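Local coordinates for endonuclease III (Geobacillus stearothermophilus, PDB 1ORP), which probably removes oxidised pyrimidines from DNA and cuts the strand at the abasic site left behind, as a helix-hairpin-helix base excision repair enzyme, at residues D67-P72 and L96-I101; G106-D111 and V132-P137; T143-V148 and R183-G188. One frame throughout, in Å; residues are numbered along the deposited sequence.

Contact 1. Residues D67-P72 and L96-I101; sequences DYIAVP and LCAMLI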
loop_
_atom_site.group_PDB
_atom_site.type_symbol
_atom_site.label_atom_id
_atom_site.label_comp_id
_atom_site.label_asym_id
_atom_site.label_seq_id
_atom_site.Cartn_x
_atom_site.Cartn_y
_atom_site.Cartn_z
ATOM N N ASP C 67 18.480 -13.173 -10.801
ATOM C CA ASP C 67 18.057 -12.845 -12.155
ATOM C C ASP C 67 18.096 -11.343 -12.402
ATOM O O ASP C 67 18.570 -10.906 -13.449
ATOM C CB ASP C 67 16.650 -13.398 -12.437
ATOM C CG ASP C 67 16.558 -14.919 -12.231
ATOM O OD1 ASP C 67 17.578 -15.622 -12.435
ATOM O OD2 ASP C 67 15.463 -15.416 -11.880
ATOM N N TYR C 68 17.627 -10.550 -11.436
ATOM C CA TYR C 68 17.613 -9.085 -11.578
ATOM C C TYR C 68 19.004 -8.443 -11.650
ATOM O O TYR C 68 19.235 -7.541 -12.464
ATOM C CB TYR C 68 16.835 -8.437 -10.426
ATOM C CG TYR C 68 15.327 -8.584 -10.519
ATOM C CD1 TYR C 68 14.582 -7.815 -11.424
ATOM C CD2 TYR C 68 14.648 -9.496 -9.708
ATOM C CE1 TYR C 68 13.195 -7.954 -11.517
ATOM C CE2 TYR C 68 13.261 -9.646 -9.792
ATOM C CZ TYR C 68 12.544 -8.872 -10.696
ATOM O OH TYR C 68 11.178 -9.012 -10.761
ATOM N N ILE C 69 19.922 -8.890 -10.797
ATOM C CA ILE C 69 21.272 -8.335 -10.792
ATOM C C ILE C 69 22.149 -8.967 -11.861
ATOM O O ILE C 69 23.297 -8.560 -12.039
ATOM C CB ILE C 69 21.970 -8.533 -9.442
ATOM C CG1 ILE C 69 22.101 -10.029 -9.139
ATOM C CG2 ILE C 69 21.203 -7.817 -8.365
ATOM C CD1 ILE C 69 22.712 -10.342 -7.775
ATOM N N ALA C 70 21.618 -9.964 -12.568
ATOM C CA ALA C 70 22.387 -10.625 -13.619
ATOM C C ALA C 70 22.470 -9.741 -14.862
ATOM O O ALA C 70 23.520 -9.635 -15.490
ATOM C CB ALA C 70 21.751 -11.963 -13.974
ATOM N N VAL C 71 21.358 -9.101 -15.207
ATOM C CA VAL C 71 21.304 -8.239 -16.378
ATOM C C VAL C 71 21.895 -6.855 -16.126
ATOM O O VAL C 71 22.173 -6.479 -14.981
ATOM C CB VAL C 71 19.844 -8.056 -16.864
ATOM C CG1 VAL C 71 19.222 -9.408 -17.159
ATOM C CG2 VAL C 71 19.031 -7.303 -15.815
ATOM N N PRO C 72 22.112 -6.081 -17.205
ATOM C CA PRO C 72 22.664 -4.728 -17.083
ATOM C C PRO C 72 21.572 -3.811 -16.541
ATOM O O PRO C 72 20.393 -4.013 -16.842
ATOM C CB PRO C 72 23.031 -4.372 -18.527
ATOM C CG PRO C 72 23.288 -5.711 -19.164
ATOM C CD PRO C 72 22.156 -6.531 -18.608
ATOM N N LEU C 96 18.530 -3.846 -3.951
ATOM C CA LEU C 96 17.653 -4.589 -3.052
ATOM C C LEU C 96 17.923 -6.094 -3.145
ATOM O O LEU C 96 18.117 -6.769 -2.129
ATOM C CB LEU C 96 16.203 -4.256 -3.416
ATOM C CG LEU C 96 14.981 -4.966 -2.857
ATOM C CD1 LEU C 96 13.745 -4.151 -3.226
ATOM C CD2 LEU C 96 14.878 -6.370 -3.417
ATOM N N CYS C 97 17.942 -6.614 -4.368
ATOM C CA CYS C 97 18.215 -8.035 -4.597
ATOM C C CYS C 97 19.619 -8.409 -4.073
ATOM O O CYS C 97 19.816 -9.442 -3.411
ATOM C CB CYS C 97 18.100 -8.342 -6.094
ATOM S SG CYS C 97 16.415 -8.078 -6.783
ATOM N N ALA C 98 20.592 -7.553 -4.367
ATOM C CA ALA C 98 21.959 -7.769 -3.926
ATOM C C ALA C 98 21.998 -7.919 -2.404
ATOM O O ALA C 98 22.692 -8.793 -1.877
ATOM C CB ALA C 98 22.829 -6.598 -4.364
ATOM N N MET C 99 21.228 -7.076 -1.711
ATOM C CA MET C 99 21.169 -7.094 -0.251
ATOM C C MET C 99 20.430 -8.312 0.310
ATOM O O MET C 99 20.760 -8.802 1.400
ATOM C CB MET C 99 20.518 -5.804 0.268
ATOM C CG MET C 99 20.662 -5.608 1.776
ATOM S SD MET C 99 20.060 -4.004 2.390
ATOM C CE MET C 99 20.726 -2.911 1.144
ATOM N N LEU C 100 19.424 -8.791 -0.420
ATOM C CA LEU C 100 18.669 -9.971 0.007
ATOM C C LEU C 100 19.669 -11.123 0.067
ATOM O O LEU C 100 19.685 -11.937 1.010
ATOM C CB LEU C 100 17.555 -10.302 -1.004
ATOM C CG LEU C 100 16.373 -9.323 -1.129
ATOM C CD1 LEU C 100 15.499 -9.668 -2.320
ATOM C CD2 LEU C 100 15.566 -9.365 0.151
ATOM N N ILE C 101 20.520 -11.163 -0.950
ATOM C CA ILE C 101 21.537 -12.189 -1.058
ATOM C C ILE C 101 22.615 -12.010 0.018
ATOM O O ILE C 101 22.863 -12.914 0.812
ATOM C CB ILE C 101 22.178 -12.155 -2.461
ATOM C CG1 ILE C 101 21.147 -12.604 -3.505
ATOM C CG2 ILE C 101 23.409 -13.050 -2.499
ATOM C CD1 ILE C 101 21.547 -12.308 -4.946
#

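Contact 2. Residues G106-D111 and V132-P137; sequences GEVPRD and VAFGVP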
loop_
_atom_site.group_PDB
_atom_site.type_symbol
_atom_site.label_atom_id
_atom_site.label_comp_id
_atom_site.label_asym_id
_atom_site.label_seq_id
_atom_site.Cartn_x
_atom_site.Cartn_y
_atom_site.Cartn_z
ATOM N N GLY C 106 19.386 -14.667 0.922
ATOM C CA GLY C 106 18.627 -14.763 -0.312
ATOM C C GLY C 106 17.116 -14.844 -0.211
ATOM O O GLY C 106 16.464 -15.249 -1.167
ATOM N N GLU C 107 16.547 -14.457 0.924
ATOM C CA GLU C 107 15.097 -14.506 1.091
ATOM C C GLU C 107 14.557 -13.141 1.519
ATOM O O GLU C 107 15.300 -12.298 2.046
ATOM C CB GLU C 107 14.708 -15.553 2.148
ATOM C CG GLU C 107 15.186 -16.981 1.858
ATOM N N VAL C 108 13.265 -12.924 1.284
ATOM C CA VAL C 108 12.622 -11.681 1.675
ATOM C C VAL C 108 12.435 -11.740 3.184
ATOM O O VAL C 108 11.739 -12.615 3.687
ATOM C CB VAL C 108 11.228 -11.517 1.047
ATOM C CG1 VAL C 108 10.547 -10.287 1.642
ATOM C CG2 VAL C 108 11.332 -11.388 -0.462
ATOM N N PRO C 109 13.058 -10.812 3.928
ATOM C CA PRO C 109 12.893 -10.844 5.380
ATOM C C PRO C 109 11.442 -10.636 5.799
ATOM O O PRO C 109 10.687 -9.933 5.122
ATOM C CB PRO C 109 13.821 -9.726 5.852
ATOM C CG PRO C 109 13.869 -8.797 4.681
ATOM C CD PRO C 109 13.980 -9.735 3.529
ATOM N N ARG C 110 11.058 -11.257 6.912
ATOM C CA ARG C 110 9.699 -11.155 7.421
ATOM C C ARG C 110 9.563 -10.040 8.440
ATOM O O ARG C 110 8.498 -9.829 9.011
ATOM C CB ARG C 110 9.280 -12.477 8.050
ATOM C CG ARG C 110 9.610 -13.644 7.170
ATOM C CD ARG C 110 8.764 -14.851 7.470
ATOM N NE ARG C 110 8.915 -15.832 6.401
ATOM C CZ ARG C 110 8.159 -16.913 6.257
ATOM N NH1 ARG C 110 7.184 -17.163 7.124
ATOM N NH2 ARG C 110 8.375 -17.742 5.244
ATOM N N ASP C 111 10.653 -9.322 8.658
ATOM C CA ASP C 111 10.659 -8.235 9.619
ATOM C C ASP C 111 10.433 -6.894 8.935
ATOM O O ASP C 111 11.086 -6.574 7.946
ATOM C CB ASP C 111 11.994 -8.221 10.365
ATOM C CG ASP C 111 12.089 -7.094 11.357
ATOM O OD1 ASP C 111 11.308 -7.098 12.327
ATOM O OD2 ASP C 111 12.942 -6.199 11.159
ATOM N N VAL C 132 0.463 -8.629 3.817
ATOM C CA VAL C 132 -0.022 -9.501 2.763
ATOM C C VAL C 132 0.757 -10.807 2.604
ATOM O O VAL C 132 0.159 -11.866 2.438
ATOM C CB VAL C 132 0.031 -8.715 1.439
ATOM C CG1 VAL C 132 -0.485 -9.571 0.286
ATOM C CG2 VAL C 132 -0.824 -7.457 1.541
ATOM N N ALA C 133 2.083 -10.742 2.656
ATOM C CA ALA C 133 2.882 -11.947 2.473
ATOM C C ALA C 133 3.063 -12.838 3.696
ATOM O O ALA C 133 3.048 -14.060 3.564
ATOM C CB ALA C 133 4.254 -11.585 1.904
ATOM N N PHE C 134 3.216 -12.246 4.877
ATOM C CA PHE C 134 3.454 -13.034 6.087
ATOM C C PHE C 134 2.410 -12.898 7.185
ATOM O O PHE C 134 2.684 -13.212 8.341
ATOM C CB PHE C 134 4.832 -12.680 6.658
ATOM C CG PHE C 134 5.935 -12.742 5.641
ATOM C CD1 PHE C 134 6.203 -13.925 4.961
ATOM C CD2 PHE C 134 6.678 -11.608 5.329
ATOM C CE1 PHE C 134 7.195 -13.974 3.973
ATOM C CE2 PHE C 134 7.672 -11.649 4.342
ATOM C CZ PHE C 134 7.928 -12.834 3.663
ATOM N N GLY C 135 1.221 -12.432 6.824
ATOM C CA GLY C 135 0.156 -12.275 7.796
ATOM C C GLY C 135 0.478 -11.431 9.018
ATOM O O GLY C 135 -0.219 -11.520 10.032
ATOM N N VAL C 136 1.520 -10.613 8.947
ATOM C CA VAL C 136 1.866 -9.774 10.085
ATOM C C VAL C 136 0.929 -8.572 10.125
ATOM O O VAL C 136 0.807 -7.834 9.144
ATOM C CB VAL C 136 3.330 -9.273 9.998
ATOM C CG1 VAL C 136 3.639 -8.362 11.164
ATOM C CG2 VAL C 136 4.286 -10.452 9.992
ATOM N N PRO C 137 0.229 -8.370 11.255
ATOM C CA PRO C 137 -0.682 -7.225 11.338
ATOM C C PRO C 137 0.038 -5.892 11.195
ATOM O O PRO C 137 1.006 -5.618 11.890
ATOM C CB PRO C 137 -1.356 -7.406 12.699
ATOM C CG PRO C 137 -0.405 -8.263 13.465
ATOM C CD PRO C 137 0.086 -9.235 12.434
#

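Contact 3. Residues T143-V148 and R183-G188; sequences THVERV and RMIFFG. With nucleotides of chain B.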
loop_
_atom_site.group_PDB
_atom_site.type_symbol
_atom_site.label_atom_id
_atom_site.label_comp_id
_atom_site.label_asym_id
_atom_site.label_seq_id
_atom_site.Cartn_x
_atom_site.Cartn_y
_atom_site.Cartn_z
ATOM N N THR C 143 -1.650 6.984 -0.179
ATOM C CA THR C 143 -2.450 8.135 -0.555
ATOM C C THR C 143 -3.903 7.951 -0.162
ATOM O O THR C 143 -4.500 8.850 0.407
ATOM C CB THR C 143 -2.354 8.432 -2.095
ATOM O OG1 THR C 143 -3.038 9.651 -2.377
ATOM C CG2 THR C 143 -2.982 7.326 -2.926
ATOM N N HIS C 144 -4.470 6.779 -0.430
ATOM C CA HIS C 144 -5.873 6.526 -0.091
ATOM C C HIS C 144 -6.140 6.540 1.406
ATOM O O HIS C 144 -7.002 7.288 1.877
ATOM C CB HIS C 144 -6.347 5.184 -0.675
ATOM C CG HIS C 144 -6.262 5.114 -2.166
ATOM N ND1 HIS C 144 -6.879 6.032 -2.988
ATOM C CD2 HIS C 144 -5.582 4.276 -2.984
ATOM C CE1 HIS C 144 -6.576 5.767 -4.246
ATOM N NE2 HIS C 144 -5.788 4.707 -4.270
ATOM N N VAL C 145 -5.408 5.716 2.153
ATOM C CA VAL C 145 -5.613 5.646 3.596
ATOM C C VAL C 145 -5.519 7.023 4.233
ATOM O O VAL C 145 -6.371 7.393 5.038
ATOM C CB VAL C 145 -4.596 4.704 4.261
ATOM C CG1 VAL C 145 -4.801 4.690 5.789
ATOM C CG2 VAL C 145 -4.751 3.305 3.681
ATOM N N GLU C 146 -4.506 7.793 3.856
ATOM C CA GLU C 146 -4.342 9.130 4.421
ATOM C C GLU C 146 -5.499 10.066 4.081
ATOM O O GLU C 146 -6.019 10.765 4.949
ATOM C CB GLU C 146 -3.033 9.753 3.947
ATOM C CG GLU C 146 -2.789 11.116 4.542
ATOM C CD GLU C 146 -1.573 11.812 3.959
ATOM O OE1 GLU C 146 -1.270 12.942 4.413
ATOM O OE2 GLU C 146 -0.922 11.240 3.053
ATOM N N ARG C 147 -5.892 10.087 2.811
ATOM C CA ARG C 147 -6.986 10.945 2.364
ATOM C C ARG C 147 -8.281 10.627 3.096
ATOM O O ARG C 147 -8.966 11.517 3.609
ATOM C CB ARG C 147 -7.205 10.777 0.851
ATOM C CG ARG C 147 -8.259 11.718 0.264
ATOM C CD ARG C 147 -8.347 11.567 -1.247
ATOM N NE ARG C 147 -8.956 10.296 -1.634
ATOM C CZ ARG C 147 -8.320 9.322 -2.275
ATOM N NH1 ARG C 147 -7.046 9.475 -2.610
ATOM N NH2 ARG C 147 -8.954 8.189 -2.562
ATOM N N VAL C 148 -8.615 9.346 3.145
ATOM C CA VAL C 148 -9.831 8.915 3.791
ATOM C C VAL C 148 -9.830 9.264 5.265
ATOM O O VAL C 148 -10.836 9.757 5.787
ATOM C CB VAL C 148 -10.044 7.403 3.605
ATOM C CG1 VAL C 148 -11.190 6.918 4.470
ATOM C CG2 VAL C 148 -10.340 7.117 2.139
ATOM N N ARG C 183 -9.834 -2.411 3.337
ATOM C CA ARG C 183 -11.154 -1.807 3.249
ATOM C C ARG C 183 -11.022 -0.303 3.036
ATOM O O ARG C 183 -11.743 0.289 2.214
ATOM C CB ARG C 183 -11.952 -2.079 4.513
ATOM C CG ARG C 183 -12.475 -3.492 4.592
ATOM C CD ARG C 183 -13.044 -3.790 5.958
ATOM N NE ARG C 183 -13.513 -5.168 6.059
ATOM C CZ ARG C 183 -13.586 -5.837 7.202
ATOM N NH1 ARG C 183 -13.215 -5.246 8.332
ATOM N NH2 ARG C 183 -14.026 -7.091 7.219
ATOM N N MET C 184 -10.092 0.318 3.759
ATOM C CA MET C 184 -9.885 1.749 3.604
ATOM C C MET C 184 -9.343 2.059 2.207
ATOM O O MET C 184 -9.720 3.064 1.604
ATOM C CB MET C 184 -8.939 2.293 4.687
ATOM C CG MET C 184 -9.545 2.306 6.097
ATOM S SD MET C 184 -8.526 3.167 7.343
ATOM C CE MET C 184 -8.677 4.864 6.741
ATOM N N ILE C 185 -8.464 1.196 1.695
ATOM C CA ILE C 185 -7.904 1.388 0.365
ATOM C C ILE C 185 -9.056 1.348 -0.627
ATOM O O ILE C 185 -9.235 2.262 -1.423
ATOM C CB ILE C 185 -6.901 0.273 -0.018
ATOM C CG1 ILE C 185 -5.667 0.318 0.885
ATOM C CG2 ILE C 185 -6.451 0.461 -1.458
ATOM C CD1 ILE C 185 -4.800 1.534 0.675
ATOM N N PHE C 186 -9.837 0.275 -0.570
ATOM C CA PHE C 186 -10.979 0.112 -1.461
ATOM C C PHE C 186 -11.938 1.274 -1.339
ATOM O O PHE C 186 -12.395 1.820 -2.357
ATOM C CB PHE C 186 -11.695 -1.205 -1.159
ATOM C CG PHE C 186 -11.160 -2.362 -1.940
ATOM C CD1 PHE C 186 -9.791 -2.536 -2.090
ATOM C CD2 PHE C 186 -12.023 -3.251 -2.575
ATOM C CE1 PHE C 186 -9.278 -3.573 -2.867
ATOM C CE2 PHE C 186 -11.521 -4.295 -3.357
ATOM C CZ PHE C 186 -10.140 -4.452 -3.502
ATOM N N PHE C 187 -12.231 1.657 -0.098
ATOM C CA PHE C 187 -13.138 2.774 0.155
ATOM C C PHE C 187 -12.651 4.028 -0.554
ATOM O O PHE C 187 -13.439 4.745 -1.157
ATOM C CB PHE C 187 -13.262 3.073 1.654
ATOM C CG PHE C 187 -14.249 4.175 1.972
ATOM C CD1 PHE C 187 -15.623 3.912 2.020
ATOM C CD2 PHE C 187 -13.813 5.485 2.179
ATOM C CE1 PHE C 187 -16.544 4.938 2.267
ATOM C CE2 PHE C 187 -14.722 6.513 2.424
ATOM C CZ PHE C 187 -16.092 6.242 2.467
ATOM N N GLY C 188 -11.346 4.279 -0.487
ATOM C CA GLY C 188 -10.786 5.463 -1.106
ATOM C C GLY C 188 -10.543 5.343 -2.592
ATOM O O GLY C 188 -10.550 6.347 -3.311
ATOM P P DA B 6 -4.616 9.380 -5.792
ATOM O OP1 DA B 6 -5.821 8.978 -5.032
ATOM O OP2 DA B 6 -3.509 10.096 -5.097
ATOM O "O5'" DA B 6 -4.008 8.082 -6.481
ATOM C "C5'" DA B 6 -4.802 7.308 -7.369
ATOM C "C4'" DA B 6 -3.939 6.318 -8.112
ATOM O "O4'" DA B 6 -3.071 7.024 -9.030
ATOM C "C3'" DA B 6 -3.029 5.474 -7.218
ATOM O "O3'" DA B 6 -2.959 4.151 -7.740
ATOM C "C2'" DA B 6 -1.679 6.153 -7.352
ATOM C "C1'" DA B 6 -1.718 6.661 -8.787
ATOM N N9 DA B 6 -0.886 7.839 -9.041
ATOM C C8 DA B 6 -0.746 8.961 -8.261
ATOM N N7 DA B 6 0.085 9.848 -8.755
ATOM C C5 DA B 6 0.517 9.273 -9.942
ATOM C C6 DA B 6 1.406 9.712 -10.937
ATOM N N6 DA B 6 2.045 10.886 -10.899
ATOM N N1 DA B 6 1.621 8.895 -11.988
ATOM C C2 DA B 6 0.979 7.724 -12.033
ATOM N N3 DA B 6 0.116 7.200 -11.165
ATOM C C4 DA B 6 -0.072 8.034 -10.128
ATOM P P DG B 8 0.974 5.670 -3.142
ATOM O OP1 DG B 8 0.449 6.671 -2.190
ATOM O OP2 DG B 8 0.843 5.911 -4.611
ATOM O "O5'" DG B 8 2.516 5.407 -2.850
ATOM C "C5'" DG B 8 3.044 5.489 -1.527
ATOM C "C4'" DG B 8 4.522 5.187 -1.558
ATOM O "O4'" DG B 8 5.182 6.128 -2.438
ATOM C "C3'" DG B 8 5.265 5.260 -0.223
ATOM O "O3'" DG B 8 6.223 4.206 -0.212
ATOM C "C2'" DG B 8 5.942 6.619 -0.257
ATOM C "C1'" DG B 8 6.183 6.856 -1.743
ATOM N N9 DG B 8 6.078 8.250 -2.168
ATOM C C8 DG B 8 5.153 9.181 -1.753
ATOM N N7 DG B 8 5.304 10.345 -2.330
ATOM C C5 DG B 8 6.396 10.170 -3.175
ATOM C C6 DG B 8 7.039 11.087 -4.068
ATOM O O6 DG B 8 6.758 12.263 -4.295
ATOM N N1 DG B 8 8.114 10.496 -4.724
ATOM C C2 DG B 8 8.525 9.198 -4.551
ATOM N N2 DG B 8 9.592 8.814 -5.269
ATOM N N3 DG B 8 7.936 8.339 -3.733
ATOM C C4 DG B 8 6.888 8.888 -3.081
#

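Contact 1. Residues D67-P72 and L96-I101
I69 is the main bump on the short helix 65-70, and its two branches settle against different parts of helix 86-103. The methyl CG2 rests beside C97, 3.9 Å from C97 CB, and the same methyl also lies near A98, whose small side chain makes a shallow hollow; I69 CG2 is 4.5 Å from A98 CB. The other branch runs outward: CG1 stands between the backbone N and the carbonyl carbon (chi1 61°) and the chain continues extended, which carries CD1 away from C97 and up the helix to I101. There the two isoleucines reach toward each other tip to tip, I69 CD1 lying 3.6 Å from I101 CD1. C97 and I101 are one helical turn apart, so I69 straddles a turn of its partner, one branch at each end. Both helices belong to the all-helical HhH-GPD fold, at a place well out from the centre of the chain, and no hydrogen bond passes between the two segments. The return bump is C97. Its sulfur fits into the corner where Y68 leaves the backbone, 3.7 Å from Y68 CB, and it also touches one side of the ring at Y68 CD2. With CG anti to its own carbonyl carbon (chi1 -74°), the tyrosine swings past the sulfur, and C97 SG sits 4.6 Å from the Y68 ring centroid, oblique to the ring, a sulfur-aromatic contact. Beyond the sulfur, the ring stacks on Y62 and is packed by I38 of helix 33-42 and by L58 and F59 of helix 48-61. P65, at the start of the short helix, also leans on C97, and H66 touches I101.

Contact 2. Residues G106-D111 and V132-P137
The helix-hairpin-helix element is where this contact sits: the loop 106-111 leads into its first helix, 112-115, and residues 132-137 run from the C-terminal part of its second helix into the following turn. F134 and R110 carry most of it. The aliphatic part of the arginine lies across one face of the phenylalanine ring, with R110 CG 3.8 Å from the F134 ring centroid and almost exactly on its normal, a CH-pi contact. From there the side chain runs on extended to NE, which passes over the rim of the ring, R110 NE lying 3.5 Å from F134 CE1. The guanidinium therefore ends displaced toward the CD1-CE1 side, nearly parallel to the ring, their planes 18° apart. The opposite face of F134 is backed by the methyl of its own neighbour, A133 CB, so the ring is held between arginine and alanine. Its outer end meets backbone: V108 O approaches F134 CZ at 3.8 Å and P109 O approaches F134 CE2 at 3.6 Å, both obliquely, while V108 CG1 packs on the same end of the ring at 4.2 Å from F134 CE2. CG of F134 stands anti to its carbonyl carbon (chi1 -51°), which throws the ring toward the loop. P33 of helix 33-42 also touches F134. Just after it, G135 takes positive phi and turns the chain, and V136 adds a loose contact at the backbone of R110. Next to R110, D111 sits at the N-cap of helix 112-115, D111 OD2 accepting a hydrogen bond from E114 N. The F134-R110 pair thus joins the end of the second helix to the loop leading into the first, within the helix-hairpin-helix element of the HhH-GPD fold.

Contact 3. Residues T143-V148 and R183-G188
H144 and I185 make the first touch between helix 143-152 and helix 177-190, while T143, just before it, turns to the DNA. T143 donates its backbone N-H to OP1 of DG8 of chain B, and T143 OG1 hydrogen-bonds OP2 of DA6 of chain B at 2.8 Å; its CG2 also covers one face of the H144 imidazole. H144 lays CB against the I185 side chain, crossing it at about a right angle. H144 ND1 accepts a hydrogen bond from R147 NH2 of 3.0 Å, 146° at the hydrogen and close to the ring plane, which helps to fix the rotation of the imidazole. V145 comes next: V145 CG2 is pressed to 3.5 Å from I185 CD1, tighter than usual for carbons, and its CG1 meets the methyl end of M184. R147, with a bend at chi3 of 71°, brings its guanidinium back beside H144; R147 NH1 makes a weak hydrogen bond of 2.8 Å to OP1 of DA6 of chain B, and NH2 also hydrogen-bonds C192 O. V148 closes the walk as a wedge. Its CG1 rests on M184 CE and on F187 CD2, whereas V148 CG2 drops onto the bare backbone of G188, 3.7 Å from G188 CA. The fit is close, since a CB at G188 would fall against V148 CG2, and the axes of segments 143-148 and 183-188 cross at 80°. D142 accepts hydrogen bonds from the backbone N of H144 and V145. A phosphate-binding helix start, packed on a helix whose F187 touches the iron-sulfur cluster, is consistent with the DNA-binding domain of endonuclease III-type HhH-GPD glycosylases.

The contacts follow one another along the chain and spread across the molecule. Contacts 1 and 2, centres 19 Å apart, are joined directly: L100 O lies 2.7 Å from G106 N, a probable hydrogen bond, and L100 CD2 packs 3.7 Å from P109 CD. Contact 3 lies across the chain's centre from both, its own centre 33 Å from contact 1 and 23 Å from contact 2, and touches neither. It alone of the three holds DNA phosphates and reaches the iron-sulfur cluster; the nearest atoms of contacts 1 and 2 are about 8 and 12 Å from the nucleic acid. Helices 123-134 and 143-152, consecutive in the chain, lead from contact 2 to contact 3.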